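Local coordinates for CCMAN5 (Cellulosimicrobium cellulans, PDB 2XSG), which is a family GH92 alpha-mannosidase that enables mannose-6-phosphate modification of yeast-produced lysosomal enzymes, probably by hydrolysing terminal mannose from their glycans, at residues 76-81 / 164-169; 37-42 / 60-65; 168-173 / 230-235; 196-201 / 397-402. One frame throughout, in Å; residues are numbered along the deposited sequence.

Contact 1 of 4, residues 76-81 / 164-169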
# COMPACT_ATOMS: atom_id res chain seq x y z
N GLY A 76 7.19 -10.28 -5.67
CA GLY A 76 6.39 -11.10 -6.61
C GLY A 76 6.97 -11.07 -8.01
O GLY A 76 8.19 -11.19 -8.18
N GLY A 77 6.10 -10.90 -9.02
CA GLY A 77 6.53 -10.95 -10.43
C GLY A 77 6.68 -12.38 -10.95
O GLY A 77 7.37 -12.60 -11.95
N ASP A 78 6.04 -13.33 -10.28
CA ASP A 78 6.10 -14.76 -10.63
C ASP A 78 5.21 -15.11 -11.81
O ASP A 78 4.17 -14.48 -12.02
CB ASP A 78 5.63 -15.64 -9.46
CG ASP A 78 6.51 -15.52 -8.22
OD1 ASP A 78 6.03 -14.98 -7.19
OD2 ASP A 78 7.67 -15.96 -8.30
N LEU A 79 5.62 -16.15 -12.54
CA LEU A 79 4.82 -16.81 -13.56
C LEU A 79 4.63 -15.91 -14.78
O LEU A 79 3.56 -15.31 -14.96
CB LEU A 79 3.48 -17.27 -12.99
CG LEU A 79 2.84 -18.57 -13.51
CD1 LEU A 79 1.86 -19.12 -12.48
CD2 LEU A 79 2.15 -18.36 -14.86
N LEU A 80 5.67 -15.82 -15.60
CA LEU A 80 5.65 -14.95 -16.76
C LEU A 80 5.12 -15.71 -17.96
O LEU A 80 5.67 -16.75 -18.35
CB LEU A 80 7.05 -14.36 -17.04
CG LEU A 80 7.22 -13.44 -18.27
CD1 LEU A 80 6.52 -12.10 -18.06
CD2 LEU A 80 8.70 -13.23 -18.58
N VAL A 81 4.03 -15.21 -18.52
CA VAL A 81 3.44 -15.77 -19.74
C VAL A 81 3.70 -14.85 -20.94
O VAL A 81 3.26 -13.70 -20.94
CB VAL A 81 1.92 -16.01 -19.57
CG1 VAL A 81 1.24 -16.40 -20.92
CG2 VAL A 81 1.63 -17.05 -18.44
N GLU A 164 11.00 -18.87 -13.80
CA GLU A 164 12.16 -18.31 -13.10
C GLU A 164 11.91 -16.84 -12.72
O GLU A 164 12.34 -16.41 -11.67
CB GLU A 164 13.42 -18.44 -13.96
CG GLU A 164 14.72 -18.16 -13.19
CD GLU A 164 15.04 -16.67 -13.08
OE1 GLU A 164 14.48 -15.87 -13.86
OE2 GLU A 164 15.85 -16.29 -12.20
N THR A 165 11.21 -16.10 -13.59
CA THR A 165 10.98 -14.65 -13.45
C THR A 165 10.49 -14.28 -12.05
O THR A 165 9.51 -14.85 -11.55
CB THR A 165 9.96 -14.14 -14.50
OG1 THR A 165 10.33 -14.62 -15.80
CG2 THR A 165 9.89 -12.61 -14.53
N ASN A 166 11.21 -13.36 -11.41
CA ASN A 166 10.79 -12.77 -10.14
C ASN A 166 11.36 -11.37 -10.02
O ASN A 166 12.47 -11.13 -10.50
CB ASN A 166 11.25 -13.63 -8.96
CG ASN A 166 10.66 -13.18 -7.64
OD1 ASN A 166 11.17 -12.26 -7.01
ND2 ASN A 166 9.58 -13.83 -7.21
N ASN A 167 10.62 -10.47 -9.38
CA ASN A 167 11.06 -9.08 -9.19
C ASN A 167 12.30 -8.92 -8.31
O ASN A 167 13.02 -7.92 -8.44
CB ASN A 167 9.90 -8.19 -8.70
CG ASN A 167 8.88 -7.94 -9.79
OD1 ASN A 167 9.23 -7.88 -10.98
ND2 ASN A 167 7.63 -7.79 -9.42
N THR A 168 12.55 -9.90 -7.46
CA THR A 168 13.72 -9.87 -6.59
C THR A 168 14.52 -11.17 -6.60
O THR A 168 15.72 -11.13 -6.84
CB THR A 168 13.34 -9.50 -5.14
OG1 THR A 168 12.93 -8.13 -5.11
CG2 THR A 168 14.53 -9.68 -4.20
N SER A 169 13.89 -12.31 -6.33
CA SER A 169 14.67 -13.54 -6.17
C SER A 169 13.81 -14.77 -6.27
O SER A 169 12.87 -14.96 -5.48
CB SER A 169 15.42 -13.53 -4.82
OG SER A 169 16.10 -14.76 -4.61
O HOH W 1 9.74 -11.44 -4.82
O HOH W 2 8.11 -17.04 -12.57
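Residues 76-80 and 165-167 run 148° apart in direction, with the CA atoms of Gly-77 and Asn-166 4.6 Å from each other and one nearly straight hydrogen bond, Asn-167 N to Gly-76 O (2.8 Å), tying the backbones. The motif on the 164-169 side is an Asx turn leading into strand 169-179: OD1 of Asn-166 accepts from Thr-168 N on a lone pair, and also from Ser-169 N, which comes from above the carbonyl plane. With CG anti to the backbone N (chi1 -171°), the amide lies alongside the Asp-78 side chain, pointing the same way. ND2 gives Asp-78 OD2 a hydrogen bond (3.1 Å) that stays in the amide plane yet meets the carboxylate from above its own. Arg-170 forms a salt bridge to that same oxygen, while Tyr-200 OH bonds to OD1, so the buried carboxylate is probably kept ionised. An alanine in place of Asn-166 would probably loosen the turn and leave Asp-78 less firmly held. Gly-77, at positive phi, leaves room for Asn-167: a CB here would fall 2.6 Å from Asn-167 CG. Thr-165 turns OG1 to the flank of Leu-80, touching CB and CD2. Beside it one water accepts from Leu-79 N (2.6 Å) and donates to Thr-165 O (2.8 Å).

Contact 2 of 4, residues 37-42 / 60-65; sequences AKVNPR and SGFTHT
Strands 40-44 and 58-63 form an antiparallel pair in a small three-stranded sheet, and this contact holds their paired ends. Asn-40 and Thr-63 are a hydrogen-bonded pair, N to O in both directions at 3.0 Å. The next pair, Pro-41 with Phe-62, is non-hydrogen-bonded, a position where a proline's missing N-H costs the sheet nothing. Arg-42 N to Gly-61 O and Ser-60 N to Arg-42 O then resume the bonding, and at the other end Lys-38 N reaches His-64 O (2.9 Å). On the face bearing Phe-62, its CE1 meets Pro-41 CB (3.9 Å) and its CB meets Val-39 CG1. The face bearing Thr-63 holds two bound waters. Thr-63 OG1, set between the backbone N and the carbonyl carbon (chi1 53°), donates to one that also bonds Lys-38 O and Thr-65 O, and accepts from the second (2.6 Å), which Arg-42 NH1 reaches in the guanidinium plane (3.2 Å). The extended Arg-42 chain crosses Thr-63 at about a right angle, and its NH2 bonds to Asn-167 OD1. Around the pair, Val-39 and Phe-62 pack on strand 133-140, Arg-42 and Thr-63 on Leu-80 of strand 80-84, and His-64 on Val-252 of strand 248-255.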
# COMPACT_ATOMS: atom_id res chain seq x y z
N ALA A 37 -4.22 -12.58 -7.45
CA ALA A 37 -3.81 -12.55 -8.86
C ALA A 37 -3.68 -11.13 -9.35
O ALA A 37 -4.62 -10.33 -9.24
CB ALA A 37 -4.78 -13.32 -9.71
N LYS A 38 -2.51 -10.81 -9.88
CA LYS A 38 -2.19 -9.47 -10.34
C LYS A 38 -1.50 -9.65 -11.67
O LYS A 38 -0.31 -9.98 -11.72
CB LYS A 38 -1.24 -8.76 -9.36
CG LYS A 38 -1.90 -8.41 -8.00
CD LYS A 38 -0.91 -7.72 -7.05
CE LYS A 38 -1.53 -6.48 -6.43
NZ LYS A 38 -2.50 -6.75 -5.37
N VAL A 39 -2.26 -9.47 -12.76
CA VAL A 39 -1.79 -9.85 -14.08
C VAL A 39 -1.16 -8.60 -14.70
O VAL A 39 -1.86 -7.76 -15.29
CB VAL A 39 -2.90 -10.42 -14.96
CG1 VAL A 39 -2.32 -11.20 -16.13
CG2 VAL A 39 -3.84 -11.31 -14.15
N ASN A 40 0.15 -8.49 -14.52
CA ASN A 40 0.90 -7.27 -14.84
C ASN A 40 1.72 -7.45 -16.09
O ASN A 40 2.55 -8.37 -16.14
CB ASN A 40 1.83 -6.89 -13.69
CG ASN A 40 2.27 -5.43 -13.72
OD1 ASN A 40 3.43 -5.11 -13.43
ND2 ASN A 40 1.35 -4.53 -14.09
N PRO A 41 1.52 -6.57 -17.10
CA PRO A 41 2.43 -6.58 -18.22
C PRO A 41 3.85 -6.32 -17.71
O PRO A 41 4.00 -5.65 -16.70
CB PRO A 41 1.96 -5.37 -19.06
CG PRO A 41 1.18 -4.49 -18.08
CD PRO A 41 0.51 -5.50 -17.21
N ARG A 42 4.86 -6.86 -18.40
CA ARG A 42 6.26 -6.62 -18.04
C ARG A 42 7.00 -5.86 -19.12
O ARG A 42 7.19 -6.38 -20.22
CB ARG A 42 6.99 -7.94 -17.78
CG ARG A 42 8.32 -7.79 -17.04
CD ARG A 42 8.74 -9.15 -16.44
NE ARG A 42 9.80 -9.04 -15.43
CZ ARG A 42 9.61 -8.68 -14.16
NH1 ARG A 42 8.40 -8.33 -13.73
NH2 ARG A 42 10.64 -8.63 -13.31
N SER A 60 7.46 -7.88 -22.73
CA SER A 60 7.70 -9.29 -22.90
C SER A 60 6.36 -10.03 -22.72
O SER A 60 5.77 -10.47 -23.71
CB SER A 60 8.77 -9.76 -21.90
OG SER A 60 8.38 -9.38 -20.58
N GLY A 61 5.85 -10.11 -21.50
CA GLY A 61 4.59 -10.82 -21.22
C GLY A 61 3.89 -10.40 -19.93
O GLY A 61 4.02 -9.27 -19.48
N PHE A 62 3.14 -11.33 -19.33
CA PHE A 62 2.37 -11.05 -18.11
C PHE A 62 2.80 -11.93 -16.93
O PHE A 62 2.91 -13.14 -17.07
CB PHE A 62 0.88 -11.23 -18.39
CG PHE A 62 0.37 -10.34 -19.48
CD1 PHE A 62 -0.07 -9.05 -19.19
CD2 PHE A 62 0.37 -10.77 -20.81
CE1 PHE A 62 -0.53 -8.21 -20.18
CE2 PHE A 62 -0.09 -9.92 -21.83
CZ PHE A 62 -0.53 -8.63 -21.51
N THR A 63 3.05 -11.29 -15.79
CA THR A 63 3.37 -11.96 -14.54
C THR A 63 2.08 -11.99 -13.74
O THR A 63 1.15 -11.25 -14.07
CB THR A 63 4.46 -11.21 -13.77
OG1 THR A 63 4.09 -9.83 -13.62
CG2 THR A 63 5.75 -11.26 -14.53
N HIS A 64 1.99 -12.86 -12.72
CA HIS A 64 0.70 -13.09 -12.06
C HIS A 64 0.67 -12.74 -10.58
O HIS A 64 -0.40 -12.76 -9.96
CB HIS A 64 0.22 -14.54 -12.31
CG HIS A 64 -0.17 -14.79 -13.73
ND1 HIS A 64 0.76 -14.87 -14.75
CD2 HIS A 64 -1.38 -14.87 -14.32
CE1 HIS A 64 0.13 -15.04 -15.90
NE2 HIS A 64 -1.17 -15.05 -15.67
N THR A 65 1.85 -12.47 -10.01
CA THR A 65 1.95 -12.09 -8.60
C THR A 65 2.67 -10.76 -8.49
O THR A 65 3.47 -10.39 -9.35
CB THR A 65 2.71 -13.14 -7.72
OG1 THR A 65 4.12 -13.12 -8.04
CG2 THR A 65 2.15 -14.54 -7.93
O HOH W 3 2.29 -9.41 -11.57
O HOH W 4 5.40 -7.79 -14.66

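Contact 3 of 4, residues 168-173 / 230-235; sequences TSRRSS and DGVDTG
This is an antiparallel strand pairing, reinforced by a buried serine hydroxyl, near the start of strand 169-179 where strand 228-231 ends and turns toward strand 235-240. Ser-173 and Gly-231 form the hydrogen-bonded pair: Gly-231 N points almost along the C=O axis of Ser-173 O (2.9 Å, 179° at the hydrogen), while Ser-173 N approaches Gly-231 O from above its carbonyl plane. The side chain adds two more bonds. With OG between the backbone N and the carbonyl carbon (chi1 69°), Ser-173 donates to Val-232 O at 2.8 Å and accepts from Thr-234 OG1 at 2.7 Å, so one hydroxyl grips the turn at two points. An alanine at Ser-173 would remove both bonds and would probably leave the turn at Val-232 to Thr-234 less firmly fixed. Arg-170, bent at chi2 and chi3, slides past Val-232 in the opposite direction, its CG 3.4 Å from Val-232 O and 3.8 Å from CG1, on the way to Leu-163 O and the carboxylate of Asp-78. On its other side strand 169-179 pairs with strand 185-195, where Arg-171 and Ser-172 both face Thr-192 in a classic beta bulge; Thr-234 and Ser-173 pack on Leu-163, just beyond strand 158-162.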
# COMPACT_ATOMS: atom_id res chain seq x y z
N THR A 168 12.55 -9.90 -7.46
CA THR A 168 13.72 -9.87 -6.59
C THR A 168 14.52 -11.17 -6.60
O THR A 168 15.72 -11.13 -6.84
CB THR A 168 13.34 -9.50 -5.14
OG1 THR A 168 12.93 -8.13 -5.11
CG2 THR A 168 14.53 -9.68 -4.20
N SER A 169 13.89 -12.31 -6.33
CA SER A 169 14.67 -13.54 -6.17
C SER A 169 13.81 -14.77 -6.27
O SER A 169 12.87 -14.96 -5.48
CB SER A 169 15.42 -13.53 -4.82
OG SER A 169 16.10 -14.76 -4.61
N ARG A 170 14.13 -15.60 -7.26
CA ARG A 170 13.53 -16.91 -7.42
C ARG A 170 14.30 -17.90 -6.56
O ARG A 170 15.53 -18.03 -6.68
CB ARG A 170 13.55 -17.32 -8.90
CG ARG A 170 13.39 -18.83 -9.19
CD ARG A 170 12.05 -19.42 -8.68
NE ARG A 170 10.94 -18.91 -9.47
CZ ARG A 170 9.99 -18.10 -9.00
NH1 ARG A 170 9.95 -17.73 -7.72
NH2 ARG A 170 9.05 -17.67 -9.82
N ARG A 171 13.59 -18.59 -5.67
CA ARG A 171 14.21 -19.59 -4.78
C ARG A 171 14.05 -21.01 -5.29
O ARG A 171 15.02 -21.76 -5.33
CB ARG A 171 13.73 -19.44 -3.32
CG ARG A 171 14.09 -18.09 -2.68
CD ARG A 171 15.61 -17.85 -2.70
NE ARG A 171 16.01 -16.48 -2.37
CZ ARG A 171 16.18 -16.02 -1.12
NH1 ARG A 171 15.95 -16.82 -0.09
NH2 ARG A 171 16.56 -14.77 -0.90
N SER A 172 12.83 -21.38 -5.66
CA SER A 172 12.56 -22.68 -6.27
C SER A 172 11.27 -22.62 -7.09
O SER A 172 10.41 -21.75 -6.85
CB SER A 172 12.49 -23.79 -5.22
OG SER A 172 11.40 -23.59 -4.35
N SER A 173 11.14 -23.52 -8.05
CA SER A 173 9.92 -23.62 -8.84
C SER A 173 9.74 -25.04 -9.35
O SER A 173 10.69 -25.83 -9.37
CB SER A 173 9.95 -22.63 -10.02
OG SER A 173 10.92 -23.04 -10.98
N ASP A 230 11.51 -29.74 -11.58
CA ASP A 230 11.55 -29.29 -10.20
C ASP A 230 12.95 -28.77 -9.91
O ASP A 230 13.91 -29.53 -9.92
CB ASP A 230 11.20 -30.46 -9.28
CG ASP A 230 10.93 -30.02 -7.86
OD1 ASP A 230 10.94 -28.80 -7.56
OD2 ASP A 230 10.69 -30.93 -7.02
N GLY A 231 13.08 -27.48 -9.63
CA GLY A 231 14.41 -26.88 -9.45
C GLY A 231 14.28 -25.42 -9.09
O GLY A 231 13.55 -25.06 -8.18
N VAL A 232 15.01 -24.58 -9.83
CA VAL A 232 15.00 -23.13 -9.61
C VAL A 232 14.51 -22.44 -10.87
O VAL A 232 13.43 -21.81 -10.87
CB VAL A 232 16.40 -22.63 -9.23
CG1 VAL A 232 16.36 -21.15 -8.89
CG2 VAL A 232 16.93 -23.40 -8.04
N ASP A 233 15.28 -22.56 -11.95
CA ASP A 233 14.86 -22.09 -13.28
C ASP A 233 14.15 -23.25 -13.99
O ASP A 233 14.80 -24.18 -14.49
CB ASP A 233 16.09 -21.64 -14.08
CG ASP A 233 15.73 -20.95 -15.40
OD1 ASP A 233 14.55 -20.97 -15.81
OD2 ASP A 233 16.65 -20.37 -16.03
N THR A 234 12.82 -23.20 -14.01
CA THR A 234 12.03 -24.15 -14.79
C THR A 234 11.04 -23.38 -15.64
O THR A 234 10.79 -22.18 -15.42
CB THR A 234 11.28 -25.22 -13.90
OG1 THR A 234 10.26 -24.58 -13.12
CG2 THR A 234 12.24 -25.92 -12.95
N GLY A 235 10.47 -24.07 -16.63
CA GLY A 235 9.43 -23.50 -17.46
C GLY A 235 8.78 -24.49 -18.39
O GLY A 235 9.19 -25.65 -18.47

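Contact 4 of 4, residues 196-201 / 397-402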
# COMPACT_ATOMS: atom_id res chain seq x y z
N TYR A 196 12.39 -8.70 0.66
CA TYR A 196 12.74 -8.00 1.91
C TYR A 196 13.13 -8.88 3.10
O TYR A 196 14.34 -9.10 3.33
CB TYR A 196 11.69 -6.93 2.27
CG TYR A 196 12.23 -5.91 3.24
CD1 TYR A 196 13.31 -5.06 2.88
CD2 TYR A 196 11.70 -5.81 4.54
CE1 TYR A 196 13.82 -4.14 3.79
CE2 TYR A 196 12.21 -4.89 5.45
CZ TYR A 196 13.26 -4.06 5.07
OH TYR A 196 13.76 -3.16 5.97
N ASN A 197 12.16 -9.40 3.86
CA ASN A 197 12.47 -10.21 5.05
C ASN A 197 12.25 -11.70 4.88
O ASN A 197 12.80 -12.50 5.64
CB ASN A 197 11.64 -9.77 6.27
CG ASN A 197 12.12 -8.47 6.88
OD1 ASN A 197 13.30 -8.12 6.82
ND2 ASN A 197 11.19 -7.74 7.49
N ALA A 198 11.41 -12.09 3.93
CA ALA A 198 10.85 -13.44 3.97
C ALA A 198 10.69 -14.05 2.61
O ALA A 198 10.42 -13.36 1.63
CB ALA A 198 9.49 -13.40 4.66
N ALA A 199 10.84 -15.37 2.57
CA ALA A 199 10.43 -16.14 1.42
C ALA A 199 8.92 -16.38 1.52
O ALA A 199 8.33 -16.23 2.61
CB ALA A 199 11.17 -17.47 1.37
N TYR A 200 8.31 -16.74 0.39
CA TYR A 200 6.89 -17.07 0.29
C TYR A 200 6.72 -18.16 -0.79
O TYR A 200 7.50 -18.24 -1.72
CB TYR A 200 6.06 -15.84 -0.10
CG TYR A 200 6.39 -15.33 -1.49
CD1 TYR A 200 7.37 -14.35 -1.68
CD2 TYR A 200 5.74 -15.84 -2.61
CE1 TYR A 200 7.68 -13.91 -2.97
CE2 TYR A 200 6.06 -15.41 -3.89
CZ TYR A 200 7.03 -14.45 -4.06
OH TYR A 200 7.33 -14.04 -5.34
N THR A 201 5.70 -19.00 -0.64
CA THR A 201 5.37 -19.98 -1.67
C THR A 201 3.91 -19.86 -2.10
O THR A 201 3.01 -19.72 -1.27
CB THR A 201 5.65 -21.39 -1.16
OG1 THR A 201 7.05 -21.50 -0.86
CG2 THR A 201 5.26 -22.46 -2.21
N PHE A 397 9.98 -17.53 8.94
CA PHE A 397 9.06 -18.48 8.34
C PHE A 397 8.88 -18.21 6.86
O PHE A 397 9.15 -17.11 6.37
CB PHE A 397 7.67 -18.39 9.01
CG PHE A 397 7.69 -18.51 10.50
CD1 PHE A 397 7.98 -19.73 11.11
CD2 PHE A 397 7.43 -17.40 11.30
CE1 PHE A 397 8.02 -19.85 12.50
CE2 PHE A 397 7.46 -17.50 12.70
CZ PHE A 397 7.75 -18.74 13.30
N VAL A 398 8.41 -19.23 6.15
CA VAL A 398 7.98 -19.08 4.77
C VAL A 398 6.53 -18.57 4.77
O VAL A 398 5.66 -19.19 5.38
CB VAL A 398 8.09 -20.42 3.99
CG1 VAL A 398 7.52 -20.26 2.59
CG2 VAL A 398 9.57 -20.86 3.92
N HIS A 399 6.28 -17.43 4.13
CA HIS A 399 4.94 -16.84 4.15
C HIS A 399 3.97 -17.30 3.02
O HIS A 399 4.40 -17.90 2.04
CB HIS A 399 5.05 -15.32 4.24
CG HIS A 399 5.37 -14.86 5.63
ND1 HIS A 399 6.61 -15.06 6.21
CD2 HIS A 399 4.60 -14.28 6.57
CE1 HIS A 399 6.58 -14.59 7.45
NE2 HIS A 399 5.37 -14.13 7.69
N SER A 400 2.66 -17.06 3.20
CA SER A 400 1.64 -17.63 2.31
C SER A 400 1.46 -16.86 1.01
O SER A 400 0.89 -17.37 0.05
CB SER A 400 0.28 -17.80 3.04
OG SER A 400 -0.39 -16.57 3.23
N VAL A 401 1.96 -15.62 1.00
CA VAL A 401 1.89 -14.69 -0.15
C VAL A 401 3.14 -13.80 -0.06
O VAL A 401 3.74 -13.71 1.02
CB VAL A 401 0.65 -13.77 -0.08
CG1 VAL A 401 -0.66 -14.58 -0.19
CG2 VAL A 401 0.66 -12.92 1.19
N PRO A 402 3.55 -13.14 -1.17
CA PRO A 402 4.64 -12.19 -1.05
C PRO A 402 4.29 -11.17 0.02
O PRO A 402 3.13 -10.76 0.14
CB PRO A 402 4.71 -11.52 -2.43
CG PRO A 402 3.58 -12.01 -3.20
CD PRO A 402 3.07 -13.25 -2.56
O HOH W 5 11.50 -16.62 5.01
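Pro-402 covers one face of the Tyr-200 ring, and this is the heart of the contact. Pro-402 CB sits 3.9 Å from the ring centroid and 14° off its normal, a CH-pi interaction, while Pro-402 CA lies over the same face nearer the rim and CD reaches Tyr-200 CD2 (3.7 Å). The tyrosine takes the crowded rotamer, CG between the backbone N and the carbonyl carbon (chi1 65°), which swings the ring over the proline; the course of the backbone separately brings Tyr-200 CB to 3.3 Å from Val-401 O. Behind the ring, Tyr-200 and His-399 make a single backbone bridge. His-399 N donates to a lone pair of Ala-199 O (2.8 Å), and Thr-201 N points nearly along the axis of His-399 O (3.2 Å). Farther along, a water accepts from Ala-199 N and donates to Phe-397 O. That carbonyl also takes a bond from His-399 ND1 (3.3 Å), coming from well above its plane, and the same nitrogen touches Ala-198 CB at 3.7 Å. Trp-406 stacks on the imidazole, Asp-349 holds Ser-400 OG, and Thr-192 holds Thr-201 OG1. At the far end of the ring, Tyr-200 OH bonds with Asp-78 OD1 and Asn-166 ND2. The contact thus joins strand 198-208 of the N-terminal family region to a loop of the catalytic region; with the amide giving its N-H to the phenol oxygen, the hydroxyl proton probably goes to the carboxylate, which would hold the far end of the ring in place and leave its rotation to the packing against Pro-402.

How the contacts relate
Contact 1 is the middle piece, its centre about 9 Å from those of contacts 2 and 3 and about 14 Å from that of contact 4; the centres of contacts 2 and 4 lie farthest apart, about 19 Å. Along the chain contact 2 closes before contact 1 opens; contact 3 shares Thr-168 and Ser-169 with contact 1, and the segments of contacts 3 and 4 alternate and reach one large antiparallel sheet, through strands 169-179 and 198-208. Only contact 4 crosses from the N-terminal family region to the catalytic one. Asp-78 of contact 1 reaches the other three, through Arg-170 (contact 3), Thr-65 (contact 2) and Tyr-200 (contact 4), a polar network consistent with a GH92 active site between domains.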